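Local coordinates for putative tetR-family transcriptional regulator (Streptomyces coelicolor, PDB 3FIW), which probably binds cis-regulatory DNA as a TetR-family transcriptional regulator, likely a repressor, through an N-terminal helix-turn-helix domain, at residues A[25-35]-A[65-76]. Residues are numbered along the deposited sequence; the frame is centred on the assembly and turned at random.
Sequences MNRETVITEAL and YFRTKRDLLTAM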
HETATM    1  N   MSE A  25      30.125 -18.695   6.079  1.00 52.50           N
HETATM    2  CA  MSE A  25      28.685 -18.888   5.844  1.00 51.86           C
HETATM    3  C   MSE A  25      27.826 -18.982   7.107  1.00 50.58           C
HETATM    4  O   MSE A  25      28.101 -19.755   8.022  1.00 50.77           O
HETATM    5  CB  MSE A  25      28.413 -20.026   4.857  1.00 51.98           C
HETATM    6  CG  MSE A  25      28.776 -19.638   3.436  1.00 53.95           C
HETATM    7 SE   MSE A  25      27.554 -18.335   2.645  0.70 61.85          SE
HETATM    8  CE  MSE A  25      27.949 -16.656   3.588  1.00 58.42           C
ATOM      9  N   ASN A  26      26.746 -18.212   7.105  1.00 48.28           N
ATOM     10  CA  ASN A  26      26.127 -17.739   8.315  1.00 46.36           C
ATOM     11  C   ASN A  26      24.756 -17.250   7.834  1.00 44.54           C
ATOM     12  O   ASN A  26      24.659 -16.672   6.741  1.00 44.68           O
ATOM     13  CB  ASN A  26      27.049 -16.623   8.817  1.00 46.44           C
ATOM     14  CG  ASN A  26      26.599 -15.980  10.099  1.00 49.29           C
ATOM     15  OD1 ASN A  26      27.439 -15.561  10.916  1.00 50.19           O
ATOM     16  ND2 ASN A  26      25.288 -15.809  10.264  1.00 51.39           N
ATOM     17  N   ARG A  27      23.690 -17.525   8.582  1.00 42.00           N
ATOM     18  CA  ARG A  27      22.352 -17.093   8.145  1.00 40.57           C
ATOM     19  C   ARG A  27      22.231 -15.558   8.046  1.00 38.70           C
ATOM     20  O   ARG A  27      21.895 -15.040   6.980  1.00 36.88           O
ATOM     21  CB  ARG A  27      21.259 -17.689   9.034  1.00 41.24           C
ATOM     22  CG  ARG A  27      19.862 -17.315   8.633  1.00 43.48           C
ATOM     23  CD  ARG A  27      18.847 -17.981   9.546  1.00 50.16           C
ATOM     24  NE  ARG A  27      17.665 -18.410   8.789  1.00 56.87           N
ATOM     25  CZ  ARG A  27      16.551 -17.689   8.604  1.00 59.83           C
ATOM     26  NH1 ARG A  27      15.558 -18.208   7.896  1.00 61.32           N
ATOM     27  NH2 ARG A  27      16.394 -16.468   9.132  1.00 61.37           N
ATOM     28  N   GLU A  28      22.535 -14.850   9.137  1.00 37.26           N
ATOM     29  CA  GLU A  28      22.428 -13.361   9.193  1.00 38.19           C
ATOM     30  C   GLU A  28      23.183 -12.653   8.045  1.00 37.31           C
ATOM     31  O   GLU A  28      22.650 -11.744   7.418  1.00 37.32           O
ATOM     32  CB  GLU A  28      22.825 -12.790  10.574  1.00 37.72           C
ATOM     33  CG  GLU A  28      24.151 -13.357  11.152  1.00 39.66           C
ATOM     34  CD  GLU A  28      24.460 -12.928  12.611  1.00 39.89           C
ATOM     35  OE1 GLU A  28      25.659 -12.633  12.883  1.00 39.74           O
ATOM     36  OE2 GLU A  28      23.519 -12.897  13.461  1.00 41.12           O
ATOM     37  N   THR A  29      24.397 -13.131   7.786  1.00 36.25           N
ATOM     38  CA  THR A  29      25.230 -12.850   6.621  1.00 35.11           C
ATOM     39  C   THR A  29      24.542 -13.039   5.301  1.00 34.14           C
ATOM     40  O   THR A  29      24.662 -12.205   4.435  1.00 34.80           O
ATOM     41  CB  THR A  29      26.459 -13.830   6.635  1.00 35.53           C
ATOM     42  OG1 THR A  29      27.144 -13.654   7.866  1.00 35.84           O
ATOM     43  CG2 THR A  29      27.447 -13.660   5.416  1.00 33.86           C
ATOM     44  N   VAL A  30      23.902 -14.184   5.097  1.00 33.41           N
ATOM     45  CA  VAL A  30      23.205 -14.411   3.836  1.00 32.03           C
ATOM     46  C   VAL A  30      22.082 -13.387   3.662  1.00 31.10           C
ATOM     47  O   VAL A  30      21.920 -12.821   2.579  1.00 31.07           O
ATOM     48  CB  VAL A  30      22.704 -15.863   3.697  1.00 32.31           C
ATOM     49  CG1 VAL A  30      21.784 -16.014   2.505  1.00 31.82           C
ATOM     50  CG2 VAL A  30      23.885 -16.793   3.534  1.00 32.58           C
ATOM     51  N   ILE A  31      21.328 -13.160   4.742  1.00 29.67           N
ATOM     52  CA  ILE A  31      20.166 -12.310   4.723  1.00 28.12           C
ATOM     53  C   ILE A  31      20.592 -10.867   4.487  1.00 29.07           C
ATOM     54  O   ILE A  31      19.925 -10.128   3.791  1.00 29.37           O
ATOM     55  CB  ILE A  31      19.322 -12.451   6.050  1.00 28.28           C
ATOM     56  CG1 ILE A  31      18.684 -13.838   6.156  1.00 26.22           C
ATOM     57  CG2 ILE A  31      18.242 -11.397   6.110  1.00 28.19           C
ATOM     58  CD1 ILE A  31      18.296 -14.288   7.588  1.00 25.80           C
ATOM     59  N   THR A  32      21.713 -10.470   5.073  1.00 29.62           N
ATOM     60  CA  THR A  32      22.228  -9.110   4.949  1.00 31.05           C
ATOM     61  C   THR A  32      22.693  -8.885   3.536  1.00 30.87           C
ATOM     62  O   THR A  32      22.471  -7.818   2.944  1.00 30.54           O
ATOM     63  CB  THR A  32      23.396  -8.885   5.957  1.00 31.98           C
ATOM     64  OG1 THR A  32      22.848  -8.830   7.287  1.00 32.53           O
ATOM     65  CG2 THR A  32      24.125  -7.578   5.670  1.00 34.61           C
ATOM     66  N   GLU A  33      23.307  -9.925   2.984  1.00 30.10           N
ATOM     67  CA  GLU A  33      23.730  -9.926   1.600  1.00 30.20           C
ATOM     68  C   GLU A  33      22.541  -9.919   0.610  1.00 29.89           C
ATOM     69  O   GLU A  33      22.643  -9.369  -0.497  1.00 29.36           O
ATOM     70  CB  GLU A  33      24.640 -11.124   1.371  1.00 30.92           C
ATOM     71  CG  GLU A  33      25.637 -10.915   0.245  1.00 34.88           C
ATOM     72  CD  GLU A  33      26.714  -9.862   0.538  1.00 38.23           C
ATOM     73  OE1 GLU A  33      27.226  -9.760   1.686  1.00 38.50           O
ATOM     74  OE2 GLU A  33      27.048  -9.138  -0.418  1.00 41.37           O
ATOM     75  N   ALA A  34      21.420 -10.493   1.034  1.00 28.50           N
ATOM     76  CA  ALA A  34      20.223 -10.560   0.206  1.00 28.77           C
ATOM     77  C   ALA A  34      19.568  -9.179   0.105  1.00 28.39           C
ATOM     78  O   ALA A  34      19.155  -8.724  -0.992  1.00 28.63           O
ATOM     79  CB  ALA A  34      19.266 -11.579   0.814  1.00 27.07           C
ATOM     80  N   LEU A  35      19.511  -8.501   1.254  1.00 28.54           N
ATOM     81  CA  LEU A  35      18.993  -7.146   1.347  1.00 27.63           C
ATOM     82  C   LEU A  35      19.860  -6.147   0.580  1.00 28.53           C
ATOM     83  O   LEU A  35      19.316  -5.187  -0.012  1.00 28.30           O
ATOM     84  CB  LEU A  35      18.861  -6.741   2.798  1.00 27.87           C
ATOM     85  CG  LEU A  35      17.744  -7.426   3.624  1.00 27.47           C
ATOM     86  CD1 LEU A  35      17.755  -6.916   5.039  1.00 26.48           C
ATOM     87  CD2 LEU A  35      16.387  -7.220   3.014  1.00 26.62           C
ATOM     88  N   TYR A  65      20.041 -22.889   3.949  1.00 22.58           N
ATOM     89  CA  TYR A  65      19.463 -21.695   4.597  1.00 24.65           C
ATOM     90  C   TYR A  65      17.988 -21.438   4.243  1.00 25.15           C
ATOM     91  O   TYR A  65      17.181 -21.103   5.117  1.00 23.71           O
ATOM     92  CB  TYR A  65      20.267 -20.440   4.224  1.00 25.51           C
ATOM     93  CG  TYR A  65      21.677 -20.513   4.739  1.00 27.99           C
ATOM     94  CD1 TYR A  65      21.955 -20.307   6.094  1.00 27.12           C
ATOM     95  CD2 TYR A  65      22.717 -20.872   3.896  1.00 27.31           C
ATOM     96  CE1 TYR A  65      23.251 -20.412   6.570  1.00 27.66           C
ATOM     97  CE2 TYR A  65      23.967 -20.971   4.346  1.00 28.97           C
ATOM     98  CZ  TYR A  65      24.235 -20.729   5.677  1.00 28.08           C
ATOM     99  OH  TYR A  65      25.506 -20.871   6.104  1.00 32.13           O
ATOM    100  N   PHE A  66      17.653 -21.560   2.961  1.00 25.67           N
ATOM    101  CA  PHE A  66      16.345 -21.190   2.471  1.00 26.99           C
ATOM    102  C   PHE A  66      15.941 -22.170   1.448  1.00 27.90           C
ATOM    103  O   PHE A  66      16.476 -22.200   0.342  1.00 27.62           O
ATOM    104  CB  PHE A  66      16.375 -19.765   1.887  1.00 28.22           C
ATOM    105  CG  PHE A  66      16.805 -18.750   2.881  1.00 28.71           C
ATOM    106  CD1 PHE A  66      16.078 -18.575   4.077  1.00 33.55           C
ATOM    107  CD2 PHE A  66      17.959 -18.020   2.689  1.00 33.18           C
ATOM    108  CE1 PHE A  66      16.500 -17.664   5.040  1.00 34.19           C
ATOM    109  CE2 PHE A  66      18.379 -17.083   3.641  1.00 30.96           C
ATOM    110  CZ  PHE A  66      17.650 -16.923   4.825  1.00 33.37           C
ATOM    111  N   ARG A  67      15.001 -23.004   1.840  1.00 29.90           N
ATOM    112  CA  ARG A  67      14.596 -24.151   1.049  1.00 31.72           C
ATOM    113  C   ARG A  67      13.974 -23.640  -0.238  1.00 32.71           C
ATOM    114  O   ARG A  67      14.099 -24.292  -1.291  1.00 33.40           O
ATOM    115  CB  ARG A  67      13.564 -24.926   1.825  1.00 31.94           C
ATOM    116  CG  ARG A  67      13.556 -26.399   1.671  1.00 34.61           C
ATOM    117  CD  ARG A  67      12.255 -26.907   2.224  1.00 40.20           C
ATOM    118  NE  ARG A  67      12.407 -28.109   3.042  1.00 50.17           N
ATOM    119  CZ  ARG A  67      12.752 -28.116   4.342  1.00 54.35           C
ATOM    120  NH1 ARG A  67      13.005 -26.974   4.984  1.00 56.04           N
ATOM    121  NH2 ARG A  67      12.858 -29.268   5.009  1.00 54.67           N
ATOM    122  N   THR A  68      13.337 -22.456  -0.149  1.00 33.15           N
ATOM    123  CA  THR A  68      12.570 -21.862  -1.244  1.00 33.43           C
ATOM    124  C   THR A  68      12.829 -20.390  -1.298  1.00 33.44           C
ATOM    125  O   THR A  68      13.286 -19.825  -0.327  1.00 33.04           O
ATOM    126  CB  THR A  68      11.050 -22.048  -1.024  1.00 33.97           C
ATOM    127  OG1 THR A  68      10.736 -21.609   0.304  1.00 34.73           O
ATOM    128  CG2 THR A  68      10.678 -23.517  -1.138  1.00 31.23           C
ATOM    129  N   LYS A  69      12.564 -19.787  -2.450  1.00 34.20           N
ATOM    130  CA  LYS A  69      12.580 -18.336  -2.629  1.00 35.73           C
ATOM    131  C   LYS A  69      11.578 -17.665  -1.699  1.00 35.63           C
ATOM    132  O   LYS A  69      11.879 -16.631  -1.117  1.00 35.26           O
ATOM    133  CB  LYS A  69      12.216 -17.956  -4.063  1.00 36.47           C
ATOM    134  CG  LYS A  69      12.565 -16.496  -4.450  1.00 39.43           C
ATOM    135  CD  LYS A  69      11.620 -16.051  -5.575  1.00 44.86           C
ATOM    136  CE  LYS A  69      12.243 -15.058  -6.569  1.00 47.89           C
ATOM    137  NZ  LYS A  69      12.310 -13.655  -6.073  1.00 48.76           N
ATOM    138  N   ARG A  70      10.390 -18.249  -1.561  1.00 36.46           N
ATOM    139  CA  ARG A  70       9.442 -17.800  -0.540  1.00 37.00           C
ATOM    140  C   ARG A  70      10.109 -17.620   0.826  1.00 35.03           C
ATOM    141  O   ARG A  70       9.899 -16.601   1.460  1.00 35.17           O
ATOM    142  CB  ARG A  70       8.228 -18.754  -0.441  1.00 37.32           C
ATOM    143  CG  ARG A  70       7.053 -18.270   0.470  1.00 39.59           C
ATOM    144  CD  ARG A  70       5.940 -19.371   0.698  1.00 42.65           C
ATOM    145  NE  ARG A  70       6.348 -20.345   1.734  1.00 53.91           N
ATOM    146  CZ  ARG A  70       6.831 -21.583   1.506  1.00 58.06           C
ATOM    147  NH1 ARG A  70       6.952 -22.064   0.256  1.00 57.95           N
ATOM    148  NH2 ARG A  70       7.191 -22.353   2.546  1.00 58.01           N
ATOM    149  N   ASP A  71      10.876 -18.606   1.299  1.00 33.74           N
ATOM    150  CA  ASP A  71      11.485 -18.540   2.650  1.00 32.94           C
ATOM    151  C   ASP A  71      12.608 -17.476   2.779  1.00 31.70           C
ATOM    152  O   ASP A  71      12.818 -16.908   3.851  1.00 28.69           O
ATOM    153  CB  ASP A  71      12.074 -19.883   3.072  1.00 33.21           C
ATOM    154  CG  ASP A  71      11.043 -20.958   3.201  1.00 35.60           C
ATOM    155  OD1 ASP A  71       9.856 -20.672   3.068  1.00 36.98           O
ATOM    156  OD2 ASP A  71      11.426 -22.117   3.405  1.00 39.82           O
ATOM    157  N   LEU A  72      13.339 -17.283   1.673  1.00 30.50           N
ATOM    158  CA  LEU A  72      14.328 -16.237   1.542  1.00 30.16           C
ATOM    159  C   LEU A  72      13.675 -14.858   1.711  1.00 30.00           C
ATOM    160  O   LEU A  72      14.080 -14.084   2.564  1.00 30.76           O
ATOM    161  CB  LEU A  72      15.023 -16.348   0.167  1.00 29.62           C
ATOM    162  CG  LEU A  72      15.974 -15.183  -0.093  1.00 29.28           C
ATOM    163  CD1 LEU A  72      17.133 -15.150   0.961  1.00 29.38           C
ATOM    164  CD2 LEU A  72      16.494 -15.231  -1.522  1.00 24.46           C
ATOM    165  N   LEU A  73      12.663 -14.555   0.895  1.00 30.21           N
ATOM    166  CA  LEU A  73      11.862 -13.319   1.049  1.00 30.14           C
ATOM    167  C   LEU A  73      11.314 -13.026   2.459  1.00 30.63           C
ATOM    168  O   LEU A  73      11.425 -11.904   2.924  1.00 31.76           O
ATOM    169  CB  LEU A  73      10.717 -13.294   0.019  1.00 29.57           C
ATOM    170  CG  LEU A  73      11.221 -13.211  -1.439  1.00 29.15           C
ATOM    171  CD1 LEU A  73      10.050 -13.112  -2.368  1.00 29.43           C
ATOM    172  CD2 LEU A  73      12.189 -12.043  -1.711  1.00 29.83           C
ATOM    173  N   THR A  74      10.685 -14.019   3.096  1.00 31.07           N
ATOM    174  CA  THR A  74      10.127 -13.919   4.447  1.00 30.76           C
ATOM    175  C   THR A  74      11.210 -13.471   5.385  1.00 30.85           C
ATOM    176  O   THR A  74      10.997 -12.560   6.148  1.00 32.63           O
ATOM    177  CB  THR A  74       9.529 -15.288   4.904  1.00 31.02           C
ATOM    178  OG1 THR A  74       8.457 -15.623   4.032  1.00 31.26           O
ATOM    179  CG2 THR A  74       8.968 -15.297   6.350  1.00 32.29           C
ATOM    180  N   ALA A  75      12.363 -14.139   5.330  1.00 30.62           N
ATOM    181  CA  ALA A  75      13.550 -13.777   6.076  1.00 29.26           C
ATOM    182  C   ALA A  75      14.064 -12.381   5.790  1.00 28.69           C
ATOM    183  O   ALA A  75      14.474 -11.703   6.721  1.00 27.09           O
ATOM    184  CB  ALA A  75      14.677 -14.794   5.859  1.00 28.75           C
HETATM  185  N   MSE A  76      14.103 -11.984   4.511  1.00 28.85           N
HETATM  186  CA  MSE A  76      14.518 -10.639   4.154  1.00 28.46           C
HETATM  187  C   MSE A  76      13.545  -9.605   4.735  1.00 30.00           C
HETATM  188  O   MSE A  76      13.979  -8.587   5.265  1.00 30.35           O
HETATM  189  CB  MSE A  76      14.611 -10.501   2.636  1.00 29.36           C
HETATM  190  CG  MSE A  76      15.801 -11.231   1.991  1.00 24.95           C
HETATM  191 SE   MSE A  76      15.569 -11.420   0.110  0.70 29.53          SE
HETATM  192  CE  MSE A  76      15.478  -9.520  -0.390  1.00 23.74           C
TER
HETATM  193  O   HOH W   1      25.906 -20.774   9.480  1.00 37.05           O
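Y65 and F66 pack against the first turns of helix 27-41 in the three-helix DNA-binding domain of a TetR-type regulator. Segment 65-76 runs from the end of the predicted helix-turn-helix into helix 69-79, which, as in other TetR-family proteins, probably links this domain to the rest of the chain. The two helices cross at nearly a right angle (-87° for the paired segments, axes 9.8 Å apart). No direct hydrogen bond joins the segments.

V30 splits its methyls between the two rings. CG2 sits over one face of Y65, 4.3 Å from the ring centroid, a CH-pi contact. CG1 stands anti to the backbone N (chi1 170°) and meets the edge of F66 at CE2, 3.7 Å away. I31 CG1 lies 3.5 Å from F66 CZ. F66 turns its CE1 edge to one face of the R27 guanidinium, with NH1 3.1 Å from CE1 and the planes 64° apart. Within 65-76, L72 CA and Y65 CB flank opposite faces of the F66 ring, both offset toward its rim.

The Y65 ring meets residues 25-27 obliquely, CE1 near R27 N and OH near M25 C. Water 1 donates to M25 O and is weakly bonded to Y65 OH. With an alanine here, V30 CG2 is likely to lose its ring face and water 1 its weak hydroxyl partner.

Helix 48-55 covers V30 through L51 and L55, and L120 of helix 117-123 touches L35 and M76.

Among aliphatic pairs, I31 CD1 meets A75 CB. L35 CD2 lies 3.7 Å from M76 CB. A34 CB rests against selenomethionine M76, 3.7 Å from CG and 3.8 Å from SE.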